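PDB 7MIQ: glutathione S-transferase from Vibrio parahaemolyticus, which probably catalyses the conjugation of glutathione to electrophilic substrates, as a member of the Gtt2 class of glutathione S-transferases. Local coordinates for residues C70-L73 with D74-E78; H98-V101 with E102-L106; L139-L142 with P143-D146; S179-V182 with F183-Y186; S197-D200 with A201-S204. All coordinates share one frame; numbering follows the deposited sequence.

In the fold
The five contacts follow one another along the chain. Contact 1 closes helix 66-76 of the thioredoxin-like N-terminal domain; contact 2 lies midway along helix 88-114, the next helix, with centres about 22 Å apart. Contacts 2, 3 and 4 form a connected run through the helical part: Val100 and Gln104 meet Phe141, and Leu142 and Pro143 in turn meet Tyr186, each step spanning about 11 Å between centres. Contact 5, beyond helix 187-196, stands apart, its nearest atoms about 7 Å from contact 4. Contacts 1 and 2 thus touch the second subunit, 3 and 4 join helices of the C-terminal domain, and 5 brings the chain back to helix 10-22.

Contact 1 (C70-L73 with D74-E78); sequences CRYL and DEAFE
Asp74 N donates to Cys70 O at 2.8 Å, and near the helix end Phe77 N closes on Leu73 O at 3.0 Å with an N-H...O angle of 153°. Between them Tyr72 O takes the amide of Ala76 (N to O 2.9 Å) and, weakly, that of Glu75. Two charged ends of this last stretch of helix 66-76 reach across to the second subunit: Arg71 NE pairs with Glu95 and Glu75 OE1 with Arg91 of that chain. Asp74 OD1 stays within its own chain and takes the side-chain amide of Asn79 just beyond the helix.

The apolar packing runs between residues four apart. Leu73 and Phe77 lie side by side and point the same way; the Leu73 methyl CD2 meets the Phe77 ring at its edge, in the ring plane, 3.9 Å from Phe77 CE2. With CG anti to the carbonyl carbon (chi1 -59°), the Phe77 ring also turns back toward the last carbonyls, CD2 3.6 Å from Leu73 O. Tyr72 CE1 touches Ala76 CB more loosely at 4.2 Å. Leu73 packs on Val15 and Leu19 of helix 10-22, so the helix end offers apolar groups to its own domain, while Arg71 and Glu75 help join the two subunits.

Contact 2 (H98-V101 with E102-L106); sequences HRVV and EFQGL
The carboxylate of Glu102 lies flat over one face of the His98 imidazole. The two planes are 11° apart, with Glu102 OE1 3.9 Å above the ring and displaced toward its rim. The first torsion (chi1 -79°), which sets CG beside the backbone N, turns the chain back along the helix, and the extended remainder carries Glu102 CD to 3.9 Å from His98 CD2. Their strongest polar partners lie elsewhere: His98 NE2 bonds to Thr166, and Glu102 OE2 makes salt bridges to Arg14 and to Arg99 of the second subunit. Glu102 has two conformers; the stack and these salt bridges belong to one and may not hold in the other.

Two residues further along, Gln104 and Val100 cross at a slant. CG1 of Val100 stands anti to its own backbone N (chi1 168°) and meets the amide end, 3.7 Å from Gln104 NE2. In the backbone, Gln104 N still bonds to Val100 O at 2.9 Å as in a regular alpha-helix, but the next turn widens. Val101 O takes Leu106 N at 2.8 Å, five residues on, with only a weak bond from Gly105 N. This is a pi-type turn within helix 88-114, the long helix that in this GST fold lines the dimer interface and packs against both domains.

Contact 3 (L139-L142 with P143-D146); sequences LEFL and PTLD
Leu139 O and Pro143 CD face each other at a proline kink inside helix 127-151, part of the helical C-terminal domain of the GST fold. Having no N-H, Pro143 cannot bond to the turn before it, and its ring carbon CD takes the place where an amide hydrogen would normally point.

Regular i to i+4 hydrogen bonding is back by Leu145. Leu145 N donates to Phe141 O at 3.1 Å, and Asp146 N to Leu142 O at 2.9 Å, the second with an N-H...O angle of 162°. The interruption is thus local, and the helix carries on beyond the kink. Past it, Asp146 OD1 accepts from the backbone N of Ile189, in the first turn of helix 187-196, which ties the two helices together.

The apolar contacts gather round the Phe141 ring. With CG anti to the backbone N (chi1 174°), the Phe141 side chain is laid along the helix toward its C-terminal end. Leu145 CB then comes over one face of the ring, 4.2 Å from Phe141 CE2, while the side chain of Thr144 crosses that of Phe141 at about a right angle. The ring also packs on Val100 and Gln104 of helix 88-114. Leu142 and Leu145 give the helix an apolar side toward helices 162-177 and 187-196, where they meet Phe170, Ile171 and Ile189. At the kink itself the proline ring leaves little room beside the unpaired turn: Pro143 CD lies 3.1 Å from Leu139 O.

Contact 4 (S179-V182 with F183-Y186); sequences SIEV and FEKY
Val182 O is gripped by two amides of the turn that follows: Tyr186 N at 2.8 Å and, weakly, Lys185 N. The stronger bond bends to 132° at the hydrogen, yet it closes the single turn of helix 182-185. The preceding carbonyl has different company. Lys185 lays its aliphatic chain against Glu181 O, with CG and CD both in touch, CG at 3.2 Å, before the bends at chi3 and chi4 carry the ammonium group away.

Glu181 occupies the N-cap position, and is at the same time the centre of an inverse gamma turn, in which Val182 N bonds weakly back to Ile180 O. Its extended side chain runs past that of Glu184, Glu181 OE1 lying 3.8 Å from Glu184 CG. The two carboxylates stand nearly perpendicular, 88° apart, and their like charges are kept 5.2 Å from each other between Glu181 OE1 and Glu184 OE1, which probably costs little on so exposed a surface.

In this way the chain leaves helix 162-177, makes one short helical turn and enters helix 187-196, all within the helical domain of the GST fold. Val182 faces inward: its methyl CG1 touches Phe183 CD1 at 4.1 Å and Tyr186 CD2 at 4.2 Å, and the side chain rests on Ala174, Val175 and Ile189. The Phe183 ring meets that of Phe193 at about 45°. Tyr186 has Lys185 CB over one ring face, offset to the rim, and leans on Leu142, Pro143 and Asp146 of helix 127-151.

Contact 5 (S197-D200 with A201-S204); sequences SARD and AFQS
Ala201 follows directly on Asp200 in a short 3-10 turn, its methyl group turned away from the preceding segment and onto Lys20 and Glu21 of helix 10-22.

Phe202 comes next and carries the contact. Its amide bonds to Arg199 O, N to O 3.0 Å, but from well above the carbonyl plane, as suits an i to i+3 bond in a 3-10 turn. The ring runs alongside the Arg199 side chain, both pointing the same way. Phe202 CD1 touches Arg199 CB at 3.7 Å, and further out Phe202 CE1 comes within 3.9 Å of Arg199 CD. The guanidinium does not lie flat on this ring; the two planes are 82° apart. Arg199 instead gives NE to a salt bridge with Glu21 and makes a cation-pi contact with Phe160, partners that hold its far end in place.

Gln203 N hydrogen-bonds to Asp200 O at 3.2 Å, again from above the carbonyl plane. A bend at chi2 (-65°) folds its side chain back, with Gln203 CG 3.3 Å from Asp200 O, so that the amide ends up near the carbonyls of Ser197 and Arg199; that amide is probably flipped in the model, and its own bonding stays doubtful.

Within the fold, the turn follows helix 187-196 and closes against the rest through Phe202, which packs on Ile17 and Glu21 of helix 10-22 and on Ile165 of helix 162-177, and meets Tyr168 edge-to-face.

Contact 1 (C70-L73 with D74-E78)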
loop_
_atom_site.group_PDB
_atom_site.type_symbol
_atom_site.label_atom_id
_atom_site.label_comp_id
_atom_site.label_asym_id
_atom_site.label_seq_id
_atom_site.Cartn_x
_atom_site.Cartn_y
_atom_site.Cartn_z
ATOM N N CYS A 70 -9.174 4.784 -7.888
ATOM C CA CYS A 70 -8.637 6.036 -8.417
ATOM C C CYS A 70 -7.739 5.795 -9.623
ATOM O O CYS A 70 -7.754 6.579 -10.581
ATOM C CB CYS A 70 -7.869 6.786 -7.329
ATOM S SG CYS A 70 -8.901 7.429 -5.983
ATOM N N ARG A 71 -6.936 4.726 -9.595
ATOM C CA ARG A 71 -6.066 4.447 -10.733
ATOM C C ARG A 71 -6.880 4.174 -11.993
ATOM O O ARG A 71 -6.532 4.651 -13.081
ATOM C CB ARG A 71 -5.134 3.272 -10.425
ATOM C CG ARG A 71 -4.119 3.010 -11.539
ATOM C CD ARG A 71 -3.102 1.921 -11.197
ATOM N NE ARG A 71 -2.326 2.229 -10.001
ATOM C CZ ARG A 71 -1.338 3.114 -9.949
ATOM N NH1 ARG A 71 -0.992 3.829 -11.008
ATOM N NH2 ARG A 71 -0.686 3.291 -8.804
ATOM N N TYR A 72 -7.975 3.421 -11.868
ATOM C CA TYR A 72 -8.830 3.179 -13.028
ATOM C C TYR A 72 -9.485 4.472 -13.502
ATOM O O TYR A 72 -9.502 4.769 -14.705
ATOM C CB TYR A 72 -9.896 2.130 -12.702
ATOM C CG TYR A 72 -10.689 1.708 -13.921
ATOM C CD1 TYR A 72 -11.812 2.426 -14.334
ATOM C CD2 TYR A 72 -10.302 0.608 -14.675
ATOM C CE1 TYR A 72 -12.530 2.051 -15.462
ATOM C CE2 TYR A 72 -11.016 0.224 -15.798
ATOM C CZ TYR A 72 -12.125 0.949 -16.187
ATOM O OH TYR A 72 -12.829 0.571 -17.307
ATOM N N LEU A 73 -10.036 5.252 -12.568
ATOM C CA LEU A 73 -10.710 6.495 -12.934
ATOM C C LEU A 73 -9.755 7.493 -13.568
ATOM O O LEU A 73 -10.169 8.285 -14.422
ATOM C CB LEU A 73 -11.369 7.118 -11.705
ATOM C CG LEU A 73 -12.505 6.325 -11.060
ATOM C CD1 LEU A 73 -12.899 6.956 -9.723
ATOM C CD2 LEU A 73 -13.696 6.237 -11.997
ATOM N N ASP A 74 -8.484 7.483 -13.153
ATOM C CA ASP A 74 -7.499 8.378 -13.757
ATOM C C ASP A 74 -7.380 8.125 -15.255
ATOM O O ASP A 74 -7.254 9.068 -16.045
ATOM C CB ASP A 74 -6.145 8.203 -13.066
ATOM C CG ASP A 74 -5.136 9.272 -13.469
ATOM O OD1 ASP A 74 -5.519 10.454 -13.564
ATOM O OD2 ASP A 74 -3.951 8.932 -13.666
ATOM N N GLU A 75 -7.433 6.860 -15.669
ATOM C CA GLU A 75 -7.388 6.544 -17.090
ATOM C C GLU A 75 -8.751 6.662 -17.754
ATOM O O GLU A 75 -8.818 6.870 -18.971
ATOM C CB GLU A 75 -6.828 5.137 -17.299
ATOM C CG GLU A 75 -5.408 4.970 -16.798
ATOM C CD GLU A 75 -4.820 3.621 -17.152
ATOM O OE1 GLU A 75 -4.937 3.208 -18.324
ATOM O OE2 GLU A 75 -4.248 2.969 -16.255
ATOM N N ALA A 76 -9.834 6.539 -16.984
ATOM C CA ALA A 76 -11.169 6.634 -17.561
ATOM C C ALA A 76 -11.524 8.067 -17.936
ATOM O O ALA A 76 -12.228 8.287 -18.926
ATOM C CB ALA A 76 -12.206 6.072 -16.589
ATOM N N PHE A 77 -11.048 9.049 -17.172
ATOM C CA PHE A 77 -11.332 10.461 -17.431
ATOM C C PHE A 77 -10.013 11.171 -17.710
ATOM O O PHE A 77 -9.301 11.556 -16.777
ATOM C CB PHE A 77 -12.077 11.092 -16.256
ATOM C CG PHE A 77 -13.379 10.421 -15.952
ATOM C CD1 PHE A 77 -14.504 10.688 -16.716
ATOM C CD2 PHE A 77 -13.476 9.505 -14.919
ATOM C CE1 PHE A 77 -15.705 10.061 -16.451
ATOM C CE2 PHE A 77 -14.677 8.875 -14.644
ATOM C CZ PHE A 77 -15.793 9.153 -15.413
ATOM N N GLU A 78 -9.697 11.343 -18.993
ATOM C CA GLU A 78 -8.463 12.006 -19.391
ATOM C C GLU A 78 -8.355 13.378 -18.737
ATOM O O GLU A 78 -9.314 14.156 -18.730
ATOM C CB GLU A 78 -8.402 12.138 -20.913
ATOM C CG GLU A 78 -7.148 12.826 -21.426
ATOM C CD GLU A 78 -7.039 12.791 -22.937
ATOM O OE1 GLU A 78 -8.046 12.464 -23.602
ATOM O OE2 GLU A 78 -5.943 13.084 -23.461
HETATM O O HOH W 1 -3.621 4.354 -14.272
#

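Contact 2 (H98-V101 with E102-L106)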
loop_
_atom_site.group_PDB
_atom_site.type_symbol
_atom_site.label_atom_id
_atom_site.label_comp_id
_atom_site.label_asym_id
_atom_site.label_seq_id
_atom_site.Cartn_x
_atom_site.Cartn_y
_atom_site.Cartn_z
ATOM N N HIS A 98 3.293 7.742 -1.074
ATOM C CA HIS A 98 1.956 7.227 -0.794
ATOM C C HIS A 98 2.020 6.107 0.232
ATOM O O HIS A 98 1.247 6.093 1.194
ATOM C CB HIS A 98 1.271 6.737 -2.073
ATOM C CG HIS A 98 -0.213 6.938 -2.071
ATOM N ND1 HIS A 98 -1.017 6.593 -3.137
ATOM C CD2 HIS A 98 -1.038 7.464 -1.134
ATOM C CE1 HIS A 98 -2.274 6.889 -2.854
ATOM N NE2 HIS A 98 -2.314 7.423 -1.645
ATOM N N ARG A 99 2.964 5.181 0.063
ATOM C CA ARG A 99 3.073 4.052 0.980
ATOM C C ARG A 99 3.558 4.492 2.356
ATOM O O ARG A 99 3.102 3.962 3.377
ATOM C CB ARG A 99 3.999 2.996 0.378
ATOM C CG ARG A 99 3.361 2.303 -0.813
ATOM C CD ARG A 99 4.288 1.358 -1.554
ATOM N NE ARG A 99 3.495 0.539 -2.465
ATOM C CZ ARG A 99 2.939 -0.619 -2.130
ATOM N NH1 ARG A 99 3.161 -1.176 -0.952
ATOM N NH2 ARG A 99 2.134 -1.228 -2.996
ATOM N N VAL A 100 4.475 5.459 2.405
ATOM C CA VAL A 100 4.936 5.983 3.691
ATOM C C VAL A 100 3.780 6.629 4.446
ATOM O O VAL A 100 3.546 6.340 5.626
ATOM C CB VAL A 100 6.101 6.968 3.481
ATOM C CG1 VAL A 100 6.390 7.725 4.761
ATOM C CG2 VAL A 100 7.345 6.224 3.011
ATOM N N VAL A 101 3.026 7.504 3.770
ATOM C CA VAL A 101 1.897 8.167 4.426
ATOM C C VAL A 101 0.833 7.149 4.838
ATOM O O VAL A 101 0.241 7.253 5.919
ATOM C CB VAL A 101 1.313 9.266 3.513
ATOM C CG1 VAL A 101 -0.012 9.777 4.064
ATOM C CG2 VAL A 101 2.301 10.424 3.358
ATOM N N GLU A 102 0.567 6.156 3.987
ATOM C CA GLU A 102 -0.493 5.158 4.284
ATOM C C GLU A 102 -0.080 4.273 5.470
ATOM O O GLU A 102 -0.813 4.265 6.446
ATOM C CB GLU A 102 -0.842 4.324 3.058
ATOM C CG GLU A 102 -1.753 5.036 2.090
ATOM C CD GLU A 102 -2.005 4.229 0.833
ATOM O OE1 GLU A 102 -1.025 3.765 0.219
ATOM O OE2 GLU A 102 -3.170 4.066 0.483
ATOM N N PHE A 103 1.069 3.594 5.415
ATOM C CA PHE A 103 1.483 2.740 6.534
ATOM C C PHE A 103 1.748 3.549 7.799
ATOM O O PHE A 103 1.129 3.316 8.842
ATOM C CB PHE A 103 2.736 1.935 6.190
ATOM C CG PHE A 103 3.018 0.821 7.158
ATOM C CD1 PHE A 103 2.265 -0.343 7.129
ATOM C CD2 PHE A 103 4.029 0.937 8.098
ATOM C CE1 PHE A 103 2.516 -1.371 8.017
ATOM C CE2 PHE A 103 4.286 -0.089 8.990
ATOM C CZ PHE A 103 3.528 -1.243 8.951
ATOM N N GLN A 104 2.699 4.481 7.734
ATOM C CA GLN A 104 3.154 5.158 8.942
ATOM C C GLN A 104 2.165 6.202 9.442
ATOM O O GLN A 104 2.260 6.616 10.601
ATOM C CB GLN A 104 4.524 5.797 8.697
ATOM C CG GLN A 104 5.573 4.799 8.211
ATOM C CD GLN A 104 6.911 5.443 7.894
ATOM O OE1 GLN A 104 7.326 6.394 8.557
ATOM N NE2 GLN A 104 7.595 4.925 6.874
ATOM N N GLY A 105 1.217 6.625 8.611
ATOM C CA GLY A 105 0.272 7.641 9.030
ATOM C C GLY A 105 -1.175 7.191 9.042
ATOM O O GLY A 105 -1.757 6.993 10.114
ATOM N N LEU A 106 -1.762 7.021 7.853
ATOM C CA LEU A 106 -3.198 6.773 7.746
ATOM C C LEU A 106 -3.601 5.492 8.464
ATOM O O LEU A 106 -4.534 5.491 9.275
ATOM C CB LEU A 106 -3.611 6.709 6.275
ATOM C CG LEU A 106 -5.110 6.538 6.031
ATOM C CD1 LEU A 106 -5.894 7.678 6.674
ATOM C CD2 LEU A 106 -5.402 6.459 4.541
#

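Contact 3 (L139-L142 with P143-D146)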
loop_
_atom_site.group_PDB
_atom_site.type_symbol
_atom_site.label_atom_id
_atom_site.label_comp_id
_atom_site.label_asym_id
_atom_site.label_seq_id
_atom_site.Cartn_x
_atom_site.Cartn_y
_atom_site.Cartn_z
ATOM N N LEU A 139 2.004 10.129 16.166
ATOM C CA LEU A 139 2.777 11.251 16.690
ATOM C C LEU A 139 4.233 11.194 16.246
ATOM O O LEU A 139 4.855 12.241 16.032
ATOM C CB LEU A 139 2.688 11.282 18.218
ATOM C CG LEU A 139 1.299 11.503 18.822
ATOM C CD1 LEU A 139 1.320 11.276 20.328
ATOM C CD2 LEU A 139 0.801 12.901 18.505
ATOM N N GLU A 140 4.793 9.992 16.100
ATOM C CA GLU A 140 6.186 9.877 15.679
ATOM C C GLU A 140 6.359 10.180 14.195
ATOM O O GLU A 140 7.436 10.621 13.778
ATOM C CB GLU A 140 6.717 8.482 16.003
ATOM C CG GLU A 140 6.878 8.217 17.492
ATOM C CD GLU A 140 7.210 6.771 17.796
ATOM O OE1 GLU A 140 7.196 5.946 16.857
ATOM O OE2 GLU A 140 7.484 6.457 18.973
ATOM N N PHE A 141 5.325 9.955 13.384
ATOM C CA PHE A 141 5.451 10.231 11.958
ATOM C C PHE A 141 5.270 11.712 11.637
ATOM O O PHE A 141 5.818 12.190 10.638
ATOM C CB PHE A 141 4.447 9.391 11.164
ATOM C CG PHE A 141 4.417 9.713 9.694
ATOM C CD1 PHE A 141 5.553 9.555 8.914
ATOM C CD2 PHE A 141 3.255 10.166 9.093
ATOM C CE1 PHE A 141 5.532 9.852 7.560
ATOM C CE2 PHE A 141 3.226 10.461 7.737
ATOM C CZ PHE A 141 4.367 10.306 6.971
ATOM N N LEU A 142 4.525 12.448 12.460
ATOM C CA LEU A 142 4.243 13.848 12.150
ATOM C C LEU A 142 5.488 14.712 11.964
ATOM O O LEU A 142 5.487 15.541 11.037
ATOM C CB LEU A 142 3.336 14.449 13.230
ATOM C CG LEU A 142 1.899 13.938 13.302
ATOM C CD1 LEU A 142 1.211 14.504 14.534
ATOM C CD2 LEU A 142 1.131 14.298 12.037
ATOM N N PRO A 143 6.546 14.609 12.784
ATOM C CA PRO A 143 7.755 15.396 12.482
ATOM C C PRO A 143 8.346 15.079 11.122
ATOM O O PRO A 143 8.814 15.989 10.425
ATOM C CB PRO A 143 8.716 15.013 13.618
ATOM C CG PRO A 143 7.842 14.570 14.724
ATOM C CD PRO A 143 6.661 13.912 14.079
ATOM N N THR A 144 8.338 13.803 10.723
ATOM C CA THR A 144 8.847 13.433 9.405
ATOM C C THR A 144 8.048 14.108 8.298
ATOM O O THR A 144 8.619 14.587 7.310
ATOM C CB THR A 144 8.812 11.913 9.239
ATOM O OG1 THR A 144 9.579 11.300 10.281
ATOM C CG2 THR A 144 9.380 11.507 7.889
ATOM N N LEU A 145 6.722 14.154 8.445
ATOM C CA LEU A 145 5.893 14.820 7.446
ATOM C C LEU A 145 6.123 16.327 7.450
ATOM O O LEU A 145 6.175 16.956 6.387
ATOM C CB LEU A 145 4.419 14.505 7.696
ATOM C CG LEU A 145 3.430 15.060 6.672
ATOM C CD1 LEU A 145 3.778 14.574 5.272
ATOM C CD2 LEU A 145 2.002 14.659 7.050
ATOM N N ASP A 146 6.248 16.925 8.635
ATOM C CA ASP A 146 6.479 18.364 8.708
ATOM C C ASP A 146 7.813 18.743 8.074
ATOM O O ASP A 146 7.908 19.751 7.363
ATOM C CB ASP A 146 6.425 18.832 10.160
ATOM C CG ASP A 146 6.509 20.338 10.286
ATOM O OD1 ASP A 146 5.474 21.013 10.097
ATOM O OD2 ASP A 146 7.613 20.848 10.558
#

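Contact 4 (S179-V182 with F183-Y186)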
loop_
_atom_site.group_PDB
_atom_site.type_symbol
_atom_site.label_atom_id
_atom_site.label_comp_id
_atom_site.label_asym_id
_atom_site.label_seq_id
_atom_site.Cartn_x
_atom_site.Cartn_y
_atom_site.Cartn_z
ATOM N N SER A 179 -7.835 14.129 18.198
ATOM C CA SER A 179 -7.618 15.302 19.053
ATOM C C SER A 179 -6.136 15.639 19.204
ATOM O O SER A 179 -5.682 16.058 20.271
ATOM C CB SER A 179 -8.269 15.109 20.425
ATOM O OG SER A 179 -9.652 14.832 20.292
ATOM N N ILE A 180 -5.373 15.462 18.132
ATOM C CA ILE A 180 -3.971 15.861 18.108
ATOM C C ILE A 180 -3.880 17.275 17.553
ATOM O O ILE A 180 -4.402 17.561 16.469
ATOM C CB ILE A 180 -3.133 14.885 17.267
ATOM C CG1 ILE A 180 -3.287 13.457 17.796
ATOM C CG2 ILE A 180 -1.676 15.315 17.264
ATOM C CD1 ILE A 180 -2.629 12.411 16.928
ATOM N N GLU A 181 -3.214 18.165 18.292
ATOM C CA GLU A 181 -3.061 19.557 17.864
ATOM C C GLU A 181 -1.908 19.659 16.864
ATOM O O GLU A 181 -0.837 20.207 17.135
ATOM C CB GLU A 181 -2.852 20.466 19.069
ATOM C CG GLU A 181 -4.049 20.514 20.003
ATOM C CD GLU A 181 -3.940 21.610 21.042
ATOM O OE1 GLU A 181 -2.898 22.299 21.081
ATOM O OE2 GLU A 181 -4.901 21.786 21.818
ATOM N N VAL A 182 -2.162 19.125 15.667
ATOM C CA VAL A 182 -1.120 19.030 14.645
ATOM C C VAL A 182 -0.651 20.416 14.228
ATOM O O VAL A 182 0.553 20.681 14.127
ATOM C CB VAL A 182 -1.629 18.229 13.432
ATOM C CG1 VAL A 182 -0.596 18.241 12.314
ATOM C CG2 VAL A 182 -1.970 16.803 13.836
ATOM N N PHE A 183 -1.598 21.325 13.992
ATOM C CA PHE A 183 -1.269 22.593 13.354
ATOM C C PHE A 183 -0.536 23.537 14.296
ATOM O O PHE A 183 0.248 24.375 13.838
ATOM C CB PHE A 183 -2.542 23.236 12.814
ATOM C CG PHE A 183 -3.267 22.372 11.822
ATOM C CD1 PHE A 183 -2.557 21.553 10.951
ATOM C CD2 PHE A 183 -4.650 22.355 11.772
ATOM C CE1 PHE A 183 -3.215 20.746 10.042
ATOM C CE2 PHE A 183 -5.316 21.548 10.859
ATOM C CZ PHE A 183 -4.594 20.743 9.997
ATOM N N GLU A 184 -0.773 23.423 15.606
ATOM C CA GLU A 184 -0.001 24.211 16.561
ATOM C C GLU A 184 1.469 23.818 16.534
ATOM O O GLU A 184 2.354 24.678 16.598
ATOM C CB GLU A 184 -0.563 24.037 17.974
ATOM C CG GLU A 184 -1.976 24.551 18.164
ATOM C CD GLU A 184 -2.080 26.050 18.000
ATOM O OE1 GLU A 184 -1.496 26.780 18.827
ATOM O OE2 GLU A 184 -2.738 26.497 17.037
ATOM N N LYS A 185 1.746 22.519 16.436
ATOM C CA LYS A 185 3.120 21.986 16.573
ATOM C C LYS A 185 3.855 21.865 15.239
ATOM O O LYS A 185 5.084 21.858 15.281
ATOM C CB LYS A 185 3.051 20.609 17.225
ATOM C CG LYS A 185 2.057 20.464 18.369
ATOM C CD LYS A 185 1.735 19.018 18.679
ATOM C CE LYS A 185 1.569 18.750 20.159
ATOM N NZ LYS A 185 2.872 18.498 20.818
ATOM N N TYR A 186 3.167 21.804 14.103
ATOM C CA TYR A 186 3.816 21.508 12.829
ATOM C C TYR A 186 3.379 22.529 11.787
ATOM O O TYR A 186 2.419 22.305 11.034
ATOM C CB TYR A 186 3.521 20.068 12.409
ATOM C CG TYR A 186 4.022 19.077 13.438
ATOM C CD1 TYR A 186 5.386 18.857 13.607
ATOM C CD2 TYR A 186 3.139 18.385 14.261
ATOM C CE1 TYR A 186 5.857 17.964 14.551
ATOM C CE2 TYR A 186 3.603 17.487 15.212
ATOM C CZ TYR A 186 4.962 17.283 15.350
ATOM O OH TYR A 186 5.432 16.394 16.291
#

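Contact 5 (S197-D200 with A201-S204)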
loop_
_atom_site.group_PDB
_atom_site.type_symbol
_atom_site.label_atom_id
_atom_site.label_comp_id
_atom_site.label_asym_id
_atom_site.label_seq_id
_atom_site.Cartn_x
_atom_site.Cartn_y
_atom_site.Cartn_z
ATOM N N SER A 197 -6.618 22.201 1.657
ATOM C CA SER A 197 -8.019 22.285 2.059
ATOM C C SER A 197 -8.762 23.429 1.380
ATOM O O SER A 197 -9.993 23.482 1.474
ATOM C CB SER A 197 -8.134 22.432 3.578
ATOM O OG SER A 197 -7.732 23.728 3.992
ATOM N N ALA A 198 -8.054 24.336 0.708
ATOM C CA ALA A 198 -8.677 25.416 -0.045
ATOM C C ALA A 198 -9.030 25.028 -1.478
ATOM O O ALA A 198 -9.721 25.799 -2.156
ATOM C CB ALA A 198 -7.757 26.641 -0.069
ATOM N N ARG A 199 -8.577 23.870 -1.956
ATOM C CA ARG A 199 -8.853 23.465 -3.328
ATOM C C ARG A 199 -10.338 23.167 -3.511
ATOM O O ARG A 199 -11.010 22.678 -2.602
ATOM C CB ARG A 199 -8.025 22.231 -3.702
ATOM C CG ARG A 199 -6.518 22.441 -3.646
ATOM C CD ARG A 199 -5.757 21.135 -3.914
ATOM N NE ARG A 199 -5.908 20.679 -5.292
ATOM C CZ ARG A 199 -5.085 21.000 -6.281
ATOM N NH1 ARG A 199 -4.028 21.770 -6.079
ATOM N NH2 ARG A 199 -5.326 20.534 -7.505
ATOM N N ASP A 200 -10.843 23.464 -4.713
ATOM C CA ASP A 200 -12.270 23.292 -4.988
ATOM C C ASP A 200 -12.726 21.857 -4.743
ATOM O O ASP A 200 -13.829 21.628 -4.235
ATOM C CB ASP A 200 -12.583 23.709 -6.426
ATOM C CG ASP A 200 -12.434 25.205 -6.649
ATOM O OD1 ASP A 200 -12.548 25.972 -5.668
ATOM O OD2 ASP A 200 -12.207 25.614 -7.807
ATOM N N ALA A 201 -11.894 20.875 -5.099
ATOM C CA ALA A 201 -12.302 19.479 -4.971
ATOM C C ALA A 201 -12.449 19.041 -3.521
ATOM O O ALA A 201 -13.111 18.033 -3.256
ATOM C CB ALA A 201 -11.300 18.569 -5.682
ATOM N N PHE A 202 -11.850 19.766 -2.583
ATOM C CA PHE A 202 -11.933 19.410 -1.173
ATOM C C PHE A 202 -13.086 20.098 -0.459
ATOM O O PHE A 202 -13.376 19.755 0.692
ATOM C CB PHE A 202 -10.611 19.742 -0.472
ATOM C CG PHE A 202 -9.462 18.871 -0.904
ATOM C CD1 PHE A 202 -8.918 18.988 -2.177
ATOM C CD2 PHE A 202 -8.922 17.939 -0.036
ATOM C CE1 PHE A 202 -7.864 18.182 -2.575
ATOM C CE2 PHE A 202 -7.866 17.137 -0.425
ATOM C CZ PHE A 202 -7.335 17.257 -1.697
ATOM N N GLN A 203 -13.750 21.047 -1.108
ATOM C CA GLN A 203 -14.904 21.691 -0.501
ATOM C C GLN A 203 -16.042 20.689 -0.364
ATOM O O GLN A 203 -16.245 19.834 -1.233
ATOM C CB GLN A 203 -15.336 22.896 -1.335
ATOM C CG GLN A 203 -14.181 23.803 -1.745
ATOM C CD GLN A 203 -13.515 24.487 -0.562
ATOM O OE1 GLN A 203 -12.394 24.147 -0.174
ATOM N NE2 GLN A 203 -14.201 25.465 0.010
ATOM N N SER A 204 -16.768 20.780 0.750
ATOM C CA SER A 204 -17.839 19.837 1.086
ATOM C C SER A 204 -17.327 18.400 1.187
ATOM O O SER A 204 -18.079 17.447 0.972
ATOM C CB SER A 204 -18.997 19.920 0.086
ATOM O OG SER A 204 -19.667 21.165 0.176
#